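Local structure of ferulic acid decarboxylase 1 (Candida dubliniensis, 4ZAD) at residues E388-V393 with V472-F477; L352-E357 with V380-N385; A340-L345 with D395-S400; A85-H90 with K100-F105; G76-G81 with D94-M99. The protein probably catalyses the reversible decarboxylation of aromatic carboxylic acids such as ferulic, p-coumaric and cinnamic acid to their vinyl derivatives, using prenylated FMN as cofactor. All coordinates share one frame; numbering follows the deposited sequence.

Contact 1 (E388-V393 with V472-F477); sequences ELSNLV and VTTCIF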
# COMPACT_ATOMS: atom_id res chain seq x y z
N GLU A 388 9.72 -10.13 23.23
CA GLU A 388 9.09 -11.29 23.84
C GLU A 388 7.70 -11.61 23.26
O GLU A 388 7.36 -12.80 23.09
CB GLU A 388 9.08 -11.14 25.36
CG GLU A 388 10.50 -11.49 25.97
CD GLU A 388 10.96 -10.53 27.08
OE1 GLU A 388 12.05 -9.89 26.92
OE2 GLU A 388 10.22 -10.43 28.09
N LEU A 389 6.92 -10.59 22.91
CA LEU A 389 5.66 -10.86 22.24
C LEU A 389 5.93 -11.40 20.84
O LEU A 389 5.24 -12.29 20.38
CB LEU A 389 4.74 -9.63 22.24
CG LEU A 389 3.40 -9.76 21.52
CD1 LEU A 389 2.58 -10.85 22.08
CD2 LEU A 389 2.67 -8.46 21.68
N SER A 390 6.97 -10.91 20.19
CA SER A 390 7.30 -11.36 18.85
C SER A 390 7.84 -12.77 18.81
O SER A 390 7.62 -13.50 17.86
CB SER A 390 8.30 -10.43 18.20
OG SER A 390 7.75 -9.15 18.16
N ASN A 391 8.62 -13.13 19.82
CA ASN A 391 9.11 -14.51 19.98
C ASN A 391 7.93 -15.47 20.20
O ASN A 391 7.86 -16.54 19.56
CB ASN A 391 10.05 -14.57 21.18
CG ASN A 391 11.00 -15.73 21.14
OD1 ASN A 391 10.68 -16.82 20.66
ND2 ASN A 391 12.19 -15.50 21.68
N LEU A 392 6.99 -15.07 21.07
CA LEU A 392 5.80 -15.88 21.27
C LEU A 392 4.96 -16.04 20.02
O LEU A 392 4.53 -17.15 19.72
CB LEU A 392 4.88 -15.29 22.34
CG LEU A 392 3.81 -16.28 22.80
CD1 LEU A 392 4.55 -17.46 23.43
CD2 LEU A 392 2.83 -15.68 23.82
N VAL A 393 4.66 -14.94 19.33
CA VAL A 393 3.82 -14.99 18.16
C VAL A 393 4.50 -15.89 17.12
O VAL A 393 3.92 -16.85 16.66
CB VAL A 393 3.51 -13.55 17.58
CG1 VAL A 393 2.93 -13.61 16.10
CG2 VAL A 393 2.57 -12.76 18.50
N VAL A 472 8.76 -11.35 12.23
CA VAL A 472 7.61 -10.77 12.90
C VAL A 472 7.94 -9.31 13.20
O VAL A 472 8.92 -9.03 13.91
CB VAL A 472 7.33 -11.49 14.21
CG1 VAL A 472 6.25 -10.71 15.08
CG2 VAL A 472 6.94 -12.95 13.90
N THR A 473 7.15 -8.39 12.63
CA THR A 473 7.45 -6.97 12.68
C THR A 473 6.53 -6.28 13.62
O THR A 473 5.33 -6.39 13.48
CB THR A 473 7.28 -6.34 11.30
OG1 THR A 473 8.08 -7.05 10.36
CG2 THR A 473 7.72 -4.93 11.32
N THR A 474 7.05 -5.57 14.60
CA THR A 474 6.16 -4.98 15.60
C THR A 474 5.94 -3.50 15.35
O THR A 474 6.87 -2.70 15.31
CB THR A 474 6.53 -5.36 17.07
OG1 THR A 474 6.53 -4.18 17.92
CG2 THR A 474 7.82 -6.14 17.14
N CYS A 475 4.68 -3.13 15.12
CA CYS A 475 4.29 -1.76 14.81
C CYS A 475 3.45 -1.24 15.97
O CYS A 475 2.36 -0.79 15.75
CB CYS A 475 3.51 -1.71 13.52
SG CYS A 475 4.43 -2.27 12.01
N ILE A 476 4.01 -1.29 17.20
CA ILE A 476 3.36 -0.89 18.46
C ILE A 476 4.43 -0.19 19.27
O ILE A 476 5.49 -0.72 19.55
CB ILE A 476 2.86 -2.10 19.23
CG1 ILE A 476 2.08 -3.03 18.30
CG2 ILE A 476 1.98 -1.75 20.41
CD1 ILE A 476 1.55 -4.29 19.00
N PHE A 477 4.18 1.05 19.62
CA PHE A 477 5.23 1.86 20.24
C PHE A 477 5.65 1.33 21.60
O PHE A 477 4.83 0.83 22.34
CB PHE A 477 4.72 3.26 20.39
CG PHE A 477 4.40 3.93 19.08
CD1 PHE A 477 5.38 4.12 18.13
CD2 PHE A 477 3.10 4.41 18.84
CE1 PHE A 477 5.08 4.77 16.97
CE2 PHE A 477 2.78 5.06 17.67
CZ PHE A 477 3.75 5.25 16.74

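Contact 2 (L352-E357 with V380-N385); sequences LSKIVE and VKLKTN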
# COMPACT_ATOMS: atom_id res chain seq x y z
N LEU A 352 -2.49 -15.45 23.73
CA LEU A 352 -2.78 -14.75 22.47
C LEU A 352 -4.28 -14.47 22.28
O LEU A 352 -4.65 -13.46 21.70
CB LEU A 352 -2.18 -15.54 21.26
CG LEU A 352 -0.82 -15.09 20.69
CD1 LEU A 352 -0.02 -14.43 21.75
CD2 LEU A 352 0.01 -16.22 20.03
N SER A 353 -5.14 -15.30 22.86
CA SER A 353 -6.58 -15.04 22.84
C SER A 353 -7.04 -13.88 23.67
O SER A 353 -8.14 -13.40 23.46
CB SER A 353 -7.38 -16.26 23.28
OG SER A 353 -7.06 -16.67 24.61
N LYS A 354 -6.23 -13.42 24.62
CA LYS A 354 -6.60 -12.26 25.45
C LYS A 354 -6.37 -10.92 24.74
O LYS A 354 -7.05 -9.92 25.04
CB LYS A 354 -5.78 -12.24 26.76
CG LYS A 354 -6.00 -13.40 27.75
CD LYS A 354 -5.32 -13.05 29.11
CE LYS A 354 -4.42 -14.16 29.72
NZ LYS A 354 -3.12 -13.60 30.31
N ILE A 355 -5.38 -10.89 23.84
CA ILE A 355 -4.91 -9.65 23.20
C ILE A 355 -5.17 -9.53 21.72
O ILE A 355 -5.18 -8.42 21.22
CB ILE A 355 -3.38 -9.46 23.37
CG1 ILE A 355 -2.60 -10.62 22.75
CG2 ILE A 355 -3.01 -9.22 24.84
CD1 ILE A 355 -1.11 -10.47 22.86
N VAL A 356 -5.36 -10.63 21.00
CA VAL A 356 -5.51 -10.57 19.54
C VAL A 356 -6.94 -10.40 19.16
O VAL A 356 -7.75 -11.31 19.35
CB VAL A 356 -5.01 -11.84 18.83
CG1 VAL A 356 -5.39 -11.76 17.32
CG2 VAL A 356 -3.54 -12.03 19.02
N GLU A 357 -7.26 -9.26 18.54
CA GLU A 357 -8.64 -8.97 18.16
C GLU A 357 -9.05 -9.56 16.83
O GLU A 357 -10.22 -9.91 16.64
CB GLU A 357 -8.87 -7.47 18.13
CG GLU A 357 -9.21 -6.90 19.51
CD GLU A 357 -9.39 -5.38 19.50
OE1 GLU A 357 -9.99 -4.85 18.53
OE2 GLU A 357 -8.94 -4.72 20.46
N VAL A 380 -1.10 -4.25 28.01
CA VAL A 380 -0.40 -3.75 29.21
C VAL A 380 -0.43 -4.79 30.35
O VAL A 380 0.60 -5.05 30.99
CB VAL A 380 -0.98 -2.40 29.68
CG1 VAL A 380 -0.23 -1.92 30.90
CG2 VAL A 380 -0.92 -1.39 28.53
N LYS A 381 -1.60 -5.39 30.57
CA LYS A 381 -1.75 -6.37 31.63
C LYS A 381 -0.68 -7.49 31.56
O LYS A 381 -0.17 -7.92 32.60
CB LYS A 381 -3.14 -6.98 31.60
CG LYS A 381 -4.26 -5.97 31.94
CD LYS A 381 -5.70 -6.56 31.75
CE LYS A 381 -6.76 -5.41 31.67
NZ LYS A 381 -8.21 -5.85 31.65
N LEU A 382 -0.34 -7.92 30.35
CA LEU A 382 0.67 -8.96 30.13
C LEU A 382 2.06 -8.59 30.60
O LEU A 382 2.89 -9.47 30.82
CB LEU A 382 0.77 -9.32 28.64
CG LEU A 382 -0.39 -10.06 28.00
CD1 LEU A 382 -0.03 -10.40 26.54
CD2 LEU A 382 -0.63 -11.31 28.80
N LYS A 383 2.33 -7.29 30.73
CA LYS A 383 3.62 -6.83 31.24
C LYS A 383 4.72 -7.46 30.40
O LYS A 383 5.58 -8.19 30.89
CB LYS A 383 3.78 -7.13 32.76
CG LYS A 383 3.22 -6.00 33.68
CD LYS A 383 3.01 -6.46 35.16
CE LYS A 383 1.51 -6.79 35.47
NZ LYS A 383 1.21 -7.71 36.66
N THR A 384 4.68 -7.17 29.10
CA THR A 384 5.62 -7.75 28.17
C THR A 384 6.34 -6.65 27.39
O THR A 384 6.25 -5.47 27.74
CB THR A 384 4.91 -8.75 27.21
OG1 THR A 384 5.89 -9.60 26.60
CG2 THR A 384 4.10 -7.99 26.12
N ASN A 385 7.08 -7.05 26.35
CA ASN A 385 7.76 -6.12 25.45
C ASN A 385 7.75 -6.60 23.97
O ASN A 385 7.30 -7.70 23.65
CB ASN A 385 9.17 -5.80 25.97
CG ASN A 385 10.12 -6.97 25.90
OD1 ASN A 385 9.97 -7.85 25.07
ND2 ASN A 385 11.13 -6.96 26.74

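Contact 3 (A340-L345 with D395-S400); sequences AETKYL and DFLFRS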
# COMPACT_ATOMS: atom_id res chain seq x y z
N ALA A 340 -8.77 -16.82 8.63
CA ALA A 340 -9.81 -17.42 9.42
C ALA A 340 -9.27 -18.57 10.26
O ALA A 340 -9.48 -18.59 11.46
CB ALA A 340 -10.93 -17.89 8.55
N GLU A 341 -8.55 -19.51 9.67
CA GLU A 341 -8.02 -20.55 10.53
C GLU A 341 -7.05 -19.99 11.60
O GLU A 341 -7.06 -20.45 12.73
CB GLU A 341 -7.40 -21.68 9.75
CG GLU A 341 -6.90 -22.88 10.60
CD GLU A 341 -8.00 -23.80 11.13
OE1 GLU A 341 -9.20 -23.44 11.09
OE2 GLU A 341 -7.66 -24.91 11.61
N THR A 342 -6.23 -19.00 11.27
CA THR A 342 -5.29 -18.50 12.25
C THR A 342 -6.03 -17.78 13.40
O THR A 342 -5.59 -17.80 14.57
CB THR A 342 -4.25 -17.60 11.62
OG1 THR A 342 -3.66 -18.28 10.49
CG2 THR A 342 -3.16 -17.25 12.64
N LYS A 343 -7.17 -17.17 13.07
CA LYS A 343 -8.00 -16.53 14.10
C LYS A 343 -8.50 -17.64 15.02
O LYS A 343 -8.36 -17.55 16.20
CB LYS A 343 -9.19 -15.79 13.51
CG LYS A 343 -9.51 -14.48 14.14
CD LYS A 343 -10.04 -14.55 15.58
CE LYS A 343 -11.01 -13.31 15.88
NZ LYS A 343 -12.11 -13.06 14.79
N TYR A 344 -9.04 -18.71 14.44
CA TYR A 344 -9.54 -19.78 15.26
C TYR A 344 -8.45 -20.28 16.18
O TYR A 344 -8.59 -20.23 17.39
CB TYR A 344 -10.18 -20.92 14.47
CG TYR A 344 -10.67 -21.99 15.43
CD1 TYR A 344 -11.80 -21.77 16.25
CD2 TYR A 344 -9.95 -23.16 15.62
CE1 TYR A 344 -12.20 -22.73 17.19
CE2 TYR A 344 -10.35 -24.10 16.55
CZ TYR A 344 -11.46 -23.89 17.32
OH TYR A 344 -11.84 -24.86 18.23
N LEU A 345 -7.34 -20.73 15.62
CA LEU A 345 -6.27 -21.28 16.42
C LEU A 345 -5.77 -20.34 17.53
O LEU A 345 -5.42 -20.79 18.61
CB LEU A 345 -5.11 -21.71 15.50
CG LEU A 345 -5.39 -22.98 14.69
CD1 LEU A 345 -4.20 -23.38 13.83
CD2 LEU A 345 -5.70 -24.10 15.68
N ASP A 395 6.89 -18.16 17.22
CA ASP A 395 7.07 -19.56 17.56
C ASP A 395 5.74 -20.23 17.31
O ASP A 395 5.66 -21.32 16.70
CB ASP A 395 7.51 -19.77 19.01
CG ASP A 395 9.03 -19.65 19.19
OD1 ASP A 395 9.78 -19.60 18.17
OD2 ASP A 395 9.48 -19.62 20.38
N PHE A 396 4.69 -19.54 17.72
CA PHE A 396 3.38 -20.10 17.60
C PHE A 396 2.90 -20.27 16.17
O PHE A 396 2.42 -21.32 15.82
CB PHE A 396 2.35 -19.32 18.37
CG PHE A 396 1.00 -19.96 18.36
CD1 PHE A 396 0.83 -21.25 18.87
CD2 PHE A 396 -0.10 -19.30 17.82
CE1 PHE A 396 -0.44 -21.86 18.82
CE2 PHE A 396 -1.33 -19.89 17.79
CZ PHE A 396 -1.50 -21.17 18.29
N LEU A 397 3.02 -19.22 15.38
CA LEU A 397 2.55 -19.20 14.02
C LEU A 397 3.48 -19.96 13.06
O LEU A 397 3.00 -20.59 12.13
CB LEU A 397 2.34 -17.75 13.56
CG LEU A 397 1.23 -16.97 14.29
CD1 LEU A 397 1.05 -15.59 13.64
CD2 LEU A 397 -0.10 -17.69 14.28
N PHE A 398 4.80 -19.91 13.29
CA PHE A 398 5.72 -20.55 12.36
C PHE A 398 6.11 -21.97 12.73
O PHE A 398 6.45 -22.77 11.84
CB PHE A 398 7.00 -19.72 12.17
CG PHE A 398 6.79 -18.33 11.59
CD1 PHE A 398 5.81 -18.08 10.65
CD2 PHE A 398 7.61 -17.29 11.99
CE1 PHE A 398 5.62 -16.80 10.15
CE2 PHE A 398 7.45 -16.03 11.46
CZ PHE A 398 6.44 -15.78 10.56
N ARG A 399 6.08 -22.31 14.02
CA ARG A 399 6.64 -23.57 14.47
C ARG A 399 5.71 -24.49 15.23
O ARG A 399 6.04 -25.68 15.40
CB ARG A 399 7.86 -23.31 15.34
CG ARG A 399 9.01 -22.57 14.68
CD ARG A 399 10.28 -22.73 15.53
NE ARG A 399 11.38 -21.92 15.02
CZ ARG A 399 12.66 -22.30 14.83
NH1 ARG A 399 13.11 -23.54 15.14
NH2 ARG A 399 13.52 -21.39 14.36
N SER A 400 4.58 -24.00 15.71
CA SER A 400 3.74 -24.87 16.52
C SER A 400 3.09 -25.95 15.67
O SER A 400 2.86 -25.79 14.46
CB SER A 400 2.69 -24.08 17.28
OG SER A 400 1.65 -23.63 16.44

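Contact 4 (A85-H90 with K100-F105); sequences ARIALH and KEIIDF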
# COMPACT_ATOMS: atom_id res chain seq x y z
N ALA A 85 -19.12 -9.94 -1.64
CA ALA A 85 -20.35 -10.66 -1.93
C ALA A 85 -20.14 -12.10 -2.37
O ALA A 85 -20.85 -13.01 -1.91
CB ALA A 85 -21.16 -9.94 -3.01
N ARG A 86 -19.21 -12.33 -3.28
CA ARG A 86 -19.12 -13.64 -3.83
C ARG A 86 -18.61 -14.57 -2.74
O ARG A 86 -19.00 -15.73 -2.65
CB ARG A 86 -18.23 -13.65 -5.08
CG ARG A 86 -18.80 -12.83 -6.25
CD ARG A 86 -17.99 -12.93 -7.59
NE ARG A 86 -18.21 -11.71 -8.36
CZ ARG A 86 -17.39 -11.20 -9.27
NH1 ARG A 86 -16.25 -11.78 -9.62
NH2 ARG A 86 -17.74 -10.04 -9.83
N ILE A 87 -17.78 -14.05 -1.87
CA ILE A 87 -17.23 -14.86 -0.79
C ILE A 87 -18.35 -15.17 0.20
O ILE A 87 -18.55 -16.32 0.54
CB ILE A 87 -16.02 -14.18 -0.15
CG1 ILE A 87 -15.03 -13.76 -1.24
CG2 ILE A 87 -15.34 -15.14 0.76
CD1 ILE A 87 -14.52 -14.93 -2.10
N ALA A 88 -19.12 -14.18 0.62
CA ALA A 88 -20.26 -14.42 1.52
C ALA A 88 -21.18 -15.46 0.93
O ALA A 88 -21.70 -16.29 1.64
CB ALA A 88 -21.04 -13.14 1.77
N LEU A 89 -21.38 -15.40 -0.38
CA LEU A 89 -22.36 -16.28 -1.01
C LEU A 89 -21.95 -17.74 -0.93
O LEU A 89 -22.80 -18.61 -0.75
CB LEU A 89 -22.67 -15.85 -2.45
CG LEU A 89 -23.58 -14.61 -2.46
CD1 LEU A 89 -23.65 -14.07 -3.88
CD2 LEU A 89 -24.99 -14.88 -1.88
N HIS A 90 -20.66 -18.01 -1.01
CA HIS A 90 -20.16 -19.39 -0.92
C HIS A 90 -20.63 -20.02 0.36
O HIS A 90 -20.85 -21.21 0.41
CB HIS A 90 -18.63 -19.45 -0.95
CG HIS A 90 -18.05 -19.44 -2.32
ND1 HIS A 90 -18.09 -18.33 -3.14
CD2 HIS A 90 -17.37 -20.39 -3.01
CE1 HIS A 90 -17.47 -18.60 -4.27
NE2 HIS A 90 -17.04 -19.85 -4.23
N LYS A 100 -14.67 -9.41 7.46
CA LYS A 100 -14.36 -9.61 8.89
C LYS A 100 -15.40 -10.49 9.53
O LYS A 100 -15.09 -11.31 10.38
CB LYS A 100 -14.28 -8.27 9.61
CG LYS A 100 -14.03 -8.37 11.11
CD LYS A 100 -15.33 -8.31 11.95
CE LYS A 100 -15.06 -7.85 13.42
NZ LYS A 100 -14.15 -8.79 14.18
N GLU A 101 -16.64 -10.35 9.09
CA GLU A 101 -17.74 -11.12 9.64
C GLU A 101 -17.80 -12.51 9.03
O GLU A 101 -18.04 -13.49 9.75
CB GLU A 101 -19.07 -10.34 9.49
CG GLU A 101 -18.99 -9.01 10.27
CD GLU A 101 -20.27 -8.18 10.28
OE1 GLU A 101 -20.33 -7.13 9.57
OE2 GLU A 101 -21.20 -8.55 11.03
N ILE A 102 -17.55 -12.60 7.71
CA ILE A 102 -17.40 -13.90 7.02
C ILE A 102 -16.39 -14.74 7.79
O ILE A 102 -16.65 -15.90 8.07
CB ILE A 102 -16.86 -13.77 5.58
CG1 ILE A 102 -17.83 -13.00 4.66
CG2 ILE A 102 -16.58 -15.15 5.01
CD1 ILE A 102 -17.16 -12.44 3.39
N ILE A 103 -15.25 -14.14 8.13
CA ILE A 103 -14.24 -14.78 8.99
C ILE A 103 -14.82 -15.15 10.35
O ILE A 103 -14.55 -16.24 10.85
CB ILE A 103 -12.96 -13.92 9.16
CG1 ILE A 103 -12.25 -13.74 7.81
CG2 ILE A 103 -12.02 -14.54 10.18
CD1 ILE A 103 -11.11 -12.80 7.87
N ASP A 104 -15.64 -14.28 10.96
CA ASP A 104 -16.18 -14.66 12.30
C ASP A 104 -17.12 -15.84 12.21
O ASP A 104 -17.18 -16.68 13.11
CB ASP A 104 -16.85 -13.48 13.07
CG ASP A 104 -15.89 -12.30 13.32
OD1 ASP A 104 -14.66 -12.55 13.42
OD2 ASP A 104 -16.39 -11.13 13.36
N PHE A 105 -17.84 -15.92 11.09
CA PHE A 105 -18.74 -17.03 10.87
C PHE A 105 -18.00 -18.39 10.77
O PHE A 105 -18.44 -19.38 11.38
CB PHE A 105 -19.59 -16.76 9.64
CG PHE A 105 -20.59 -17.84 9.35
CD1 PHE A 105 -21.72 -18.00 10.14
CD2 PHE A 105 -20.39 -18.72 8.28
CE1 PHE A 105 -22.65 -19.01 9.85
CE2 PHE A 105 -21.30 -19.74 8.00
CZ PHE A 105 -22.45 -19.89 8.79

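Contact 5 (G76-G81 with D94-M99); sequences GLRGFG and DSQTPM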
# COMPACT_ATOMS: atom_id res chain seq x y z
N GLY A 76 -13.79 -13.63 -7.14
CA GLY A 76 -13.16 -12.34 -7.40
C GLY A 76 -14.00 -11.29 -6.72
O GLY A 76 -15.12 -11.57 -6.34
N LEU A 77 -13.49 -10.07 -6.59
CA LEU A 77 -14.26 -9.04 -5.89
C LEU A 77 -15.32 -8.40 -6.81
O LEU A 77 -15.12 -8.25 -8.03
CB LEU A 77 -13.37 -7.96 -5.30
CG LEU A 77 -12.35 -8.38 -4.25
CD1 LEU A 77 -11.54 -7.14 -3.85
CD2 LEU A 77 -13.00 -9.05 -3.02
N ARG A 78 -16.43 -8.02 -6.17
CA ARG A 78 -17.58 -7.40 -6.80
C ARG A 78 -17.44 -5.90 -6.77
O ARG A 78 -16.77 -5.38 -5.89
CB ARG A 78 -18.79 -7.76 -5.95
CG ARG A 78 -20.05 -7.01 -6.22
CD ARG A 78 -21.16 -7.59 -5.44
NE ARG A 78 -21.60 -8.86 -6.00
CZ ARG A 78 -22.75 -9.45 -5.71
NH1 ARG A 78 -23.59 -8.88 -4.83
NH2 ARG A 78 -23.07 -10.61 -6.28
N GLY A 79 -18.10 -5.18 -7.67
CA GLY A 79 -17.83 -3.75 -7.82
C GLY A 79 -18.81 -2.71 -7.27
O GLY A 79 -18.48 -1.50 -7.28
N PHE A 80 -19.99 -3.15 -6.82
CA PHE A 80 -20.99 -2.22 -6.36
C PHE A 80 -21.23 -2.13 -4.85
O PHE A 80 -21.26 -1.01 -4.28
CB PHE A 80 -22.33 -2.29 -7.12
CG PHE A 80 -22.77 -3.68 -7.54
CD1 PHE A 80 -22.18 -4.33 -8.63
CD2 PHE A 80 -23.89 -4.26 -6.96
CE1 PHE A 80 -22.63 -5.58 -9.07
CE2 PHE A 80 -24.34 -5.50 -7.36
CZ PHE A 80 -23.69 -6.16 -8.43
N GLY A 81 -21.45 -3.23 -4.18
CA GLY A 81 -21.86 -3.06 -2.78
C GLY A 81 -20.71 -3.54 -1.94
O GLY A 81 -19.58 -3.00 -2.02
N ASP A 94 -25.79 -13.59 3.86
CA ASP A 94 -26.22 -12.35 3.23
C ASP A 94 -25.04 -11.81 2.45
O ASP A 94 -23.95 -11.69 2.98
CB ASP A 94 -26.71 -11.34 4.28
CG ASP A 94 -27.20 -10.00 3.65
OD1 ASP A 94 -26.46 -9.38 2.87
OD2 ASP A 94 -28.31 -9.54 3.97
N SER A 95 -25.27 -11.49 1.18
CA SER A 95 -24.17 -11.05 0.31
C SER A 95 -23.46 -9.78 0.78
O SER A 95 -22.33 -9.54 0.39
CB SER A 95 -24.62 -10.94 -1.15
OG SER A 95 -25.78 -10.15 -1.30
N GLN A 96 -24.10 -8.97 1.62
CA GLN A 96 -23.45 -7.78 2.18
C GLN A 96 -22.61 -8.08 3.42
O GLN A 96 -21.97 -7.19 3.99
CB GLN A 96 -24.46 -6.67 2.46
CG GLN A 96 -25.35 -6.34 1.26
CD GLN A 96 -24.54 -6.14 0.01
OE1 GLN A 96 -23.79 -5.17 -0.09
NE2 GLN A 96 -24.67 -7.07 -0.93
N THR A 97 -22.59 -9.34 3.83
CA THR A 97 -21.72 -9.74 4.91
C THR A 97 -20.27 -9.40 4.58
O THR A 97 -19.70 -9.96 3.66
CB THR A 97 -21.87 -11.21 5.20
OG1 THR A 97 -23.26 -11.48 5.43
CG2 THR A 97 -21.07 -11.58 6.43
N PRO A 98 -19.67 -8.47 5.33
CA PRO A 98 -18.31 -8.11 5.03
C PRO A 98 -17.34 -9.16 5.53
O PRO A 98 -17.71 -10.03 6.33
CB PRO A 98 -18.11 -6.79 5.79
CG PRO A 98 -19.32 -6.56 6.61
CD PRO A 98 -20.19 -7.75 6.50
N MET A 99 -16.09 -9.02 5.11
CA MET A 99 -15.13 -10.09 5.20
C MET A 99 -14.77 -10.42 6.61
O MET A 99 -14.58 -11.59 6.93
CB MET A 99 -13.87 -9.78 4.39
CG MET A 99 -12.77 -10.89 4.42
SD MET A 99 -13.35 -12.48 3.86
CE MET A 99 -11.87 -13.21 3.17
O HOH W 1 -22.74 -5.85 -3.48

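Contact 1 (E388-V393 with V472-F477)
Ser390 OG sits between its own helix and the strand that carries Val472 and Thr474. It is hydrogen-bonded to Ala386 O, one turn back in helix 386-399. With chi1 at -59° the hydroxyl stands beside the backbone N, from where it can reach that carbonyl. Its other flank meets only carbon from the strand: Thr474 CG2 lies 3.2 Å from Ser390 OG, close for a van der Waals contact. The Thr474 side chain is modelled off a staggered position, chi1 133°, so this detail is less certain. Val472 comes in beside it. Its CG1 methyl approaches Ser390 CB at 3.7 Å, and its CG2 methyl faces Ser390 O at 4.1 Å. The backbones come near here, with 6.0 Å between Ser390 CA and Val472 CA. Helix 386-399 covers one face of a mixed sheet in which strand 470-475 runs between strands 412-417 and 442-445. Thr473 points away from the helix, and its OG1 is hydrogen-bonded to Glu412. Leu415 touches both Ser390 and Val472. No hydrogen bond joins helix and strand here. The serine hydroxyl is satisfied within its helix and can be buried against methyl groups.

Contact 2 (L352-E357 with V380-N385)
The apolar part of the contact is made by Ile355 and Leu382, whose side chains run at about a right angle to each other. Leu382 CD1 packs on Ile355 CG2 at 3.6 Å and also touches Ile355 CD1 at 3.8 Å. One leucine methyl thus meets two isoleucine methyls. The other, Leu382 CD2, turns to Lys354, whose NZ lies 3.7 Å away. The lysine chain bends at chi3 (-132°) and chi4 (138°), which carries the amine over the methyl. This is plain packing, buried at Ile355 and exposed at Lys354. Both segments belong to the C-terminal alpha/beta part of the fold. The weakly bonded turn 352-355 leads into strand 356-360, outermost of its sheet within this chain, while 380-385 connects helix 376-381 to helix 386-399. Asn385 is the N-cap of that second helix, and its OD1 accepts from Glu388 N. No hydrogen bond crosses the contact; Glu357 pairs by backbone with Lys373. Lys383 leaves the helical conformation with positive phi, and Lys381 NZ pairs with Glu378.

Contact 3 (A340-L345 with D395-S400)
Methyl packing between Thr342 and Leu397 joins helix 334-347 to helix 386-399. Thr342 CG2 meets Leu397 CD2 at 3.5 Å, and the two side chains run at about a right angle. Thr342 CG2 lies opposite the backbone N (chi1 -51° for OG1), while OG1 is turned back to bond Val338 O in its own helix. The methyl thus faces the partner helix and the hydroxyl is satisfied at home.

The aromatic contact is looser. Phe396 points its ring edge at the other helix, and CZ lies 4.0 Å from Leu345 O, near the ring plane. His349 makes an edge-to-face contact with the same ring.

No hydrogen bond crosses between the helices. In 395-400, Ser400 OG donates to Phe396 O in the carbonyl plane, with a C=O...O angle of 148°. The modelled length, 2.5 Å from Ser400 OG to Phe396 O, is uncertain. Ser400 OG also accepts from Cys403 N. The bond ties Ser400 back to the wider pi-type turn at 395-399.

The side chain of Thr342 is about 11 Å from the bound prenylated FMN, between nearest atoms. The arrangement is two helices packed side by side in the C-terminal alpha/beta domain of a UbiD-type enzyme.

Contact 4 (A85-H90 with K100-F105)
Two consecutive helices of the N-terminal part of the fold, 85-90 and 99-108, meet through Ile87, Ala88 and Ile102. Ile102 reaches across with the end of its chain. Its CD1 methyl lies 3.8 Å from Ala88 N and 4.3 Å from Ala88 CB, so it rests on the helix backbone beside a small residue. The same methyl touches Ile87 CB at 4.1 Å. The two isoleucine side chains run at about a right angle. Ile87 CG2 is still near this methyl, while the end of the Ile87 chain leads away. The backbones are close, with 6.2 Å from Ala88 CA to Ile102 CA.

Polar bonds within each helix accompany this packing. His90 ND1 donates to Arg86 O at 2.8 Å, nearly straight at 169°. The acceptor lies in the imidazole plane, but the donor sits above the carbonyl plane. His90 N reaches the same oxygen from the opposite face. Two donors thus grip the oxygen; the ND1 bond is the one that fixes the ring's turn. On the second helix Lys100 NZ forms a salt bridge with Asp104 OD2 at 3.3 Å, whose hydrogen bond is weak. Lys100 also pairs with Asp358.

Leu89 packs on helix 9-19, His90 touches helix 224-230, and Ile103 meets Ala340 of helix 334-347.

Contact 5 (G76-G81 with D94-M99)
Chi1 of -52° sets Gln96 CG beside its backbone N, and a bend at chi2 (-49°) folds the chain back toward Ser95 and brings its amide up to Gly81. Residues 94-97 form a type I beta turn that begins with an Asx turn, in the loop between helices 85-90 and 99-108. Gln96 OE1 lies 3.9 Å from Gly81 CA and accepts a hydrogen bond from Asn82 N just beyond. Gln96 NE2 donates to Ser95 OG at 3.3 Å, nearly in the amide plane. A water bridges the two loops weakly. It accepts from Arg78 NH1 and Gln96 NE2, each at 3.4 Å, and lies in the guanidinium plane at its edge. Arg78 is held chiefly by salt bridges to Glu19 and Asp21, and Glu19 also takes the Ser95 hydroxyl. Phe80 CZ sits over one guanidinium face, offset toward the rim. Within the turn, Asp94 OD1 is met nearly along its C-O axis by Gln96 N at 2.7 Å. Asp94 O accepts twice, from Thr97 N at 2.8 Å and from Thr97 OG1 at 2.6 Å.

In the fold
Contacts 1, 3 and 4 are buried, while contacts 2 and 5 are only partly so. Helix 386-399 serves contacts 1 and 3, meeting a sheet strand in one and a helix in the other. Contact 2 adjoins both: Leu352 packs on Leu392 and Phe396, and Ile355 on Leu389. Contacts 4 and 5 alternate along the chain and touch closely, as where Ile102 CD1 meets Thr97 O. Contacts 1 to 4 rest mainly on methyl packing, with a polar atom against carbon in contacts 1, 2 and 3. Contact 5 is polar: a weak water bridge, with Glu19 and Asn82 taking the stronger bonds. A Lys343–Asp104 salt bridge links contacts 3 and 4, joining the N-terminal and C-terminal parts of the fold.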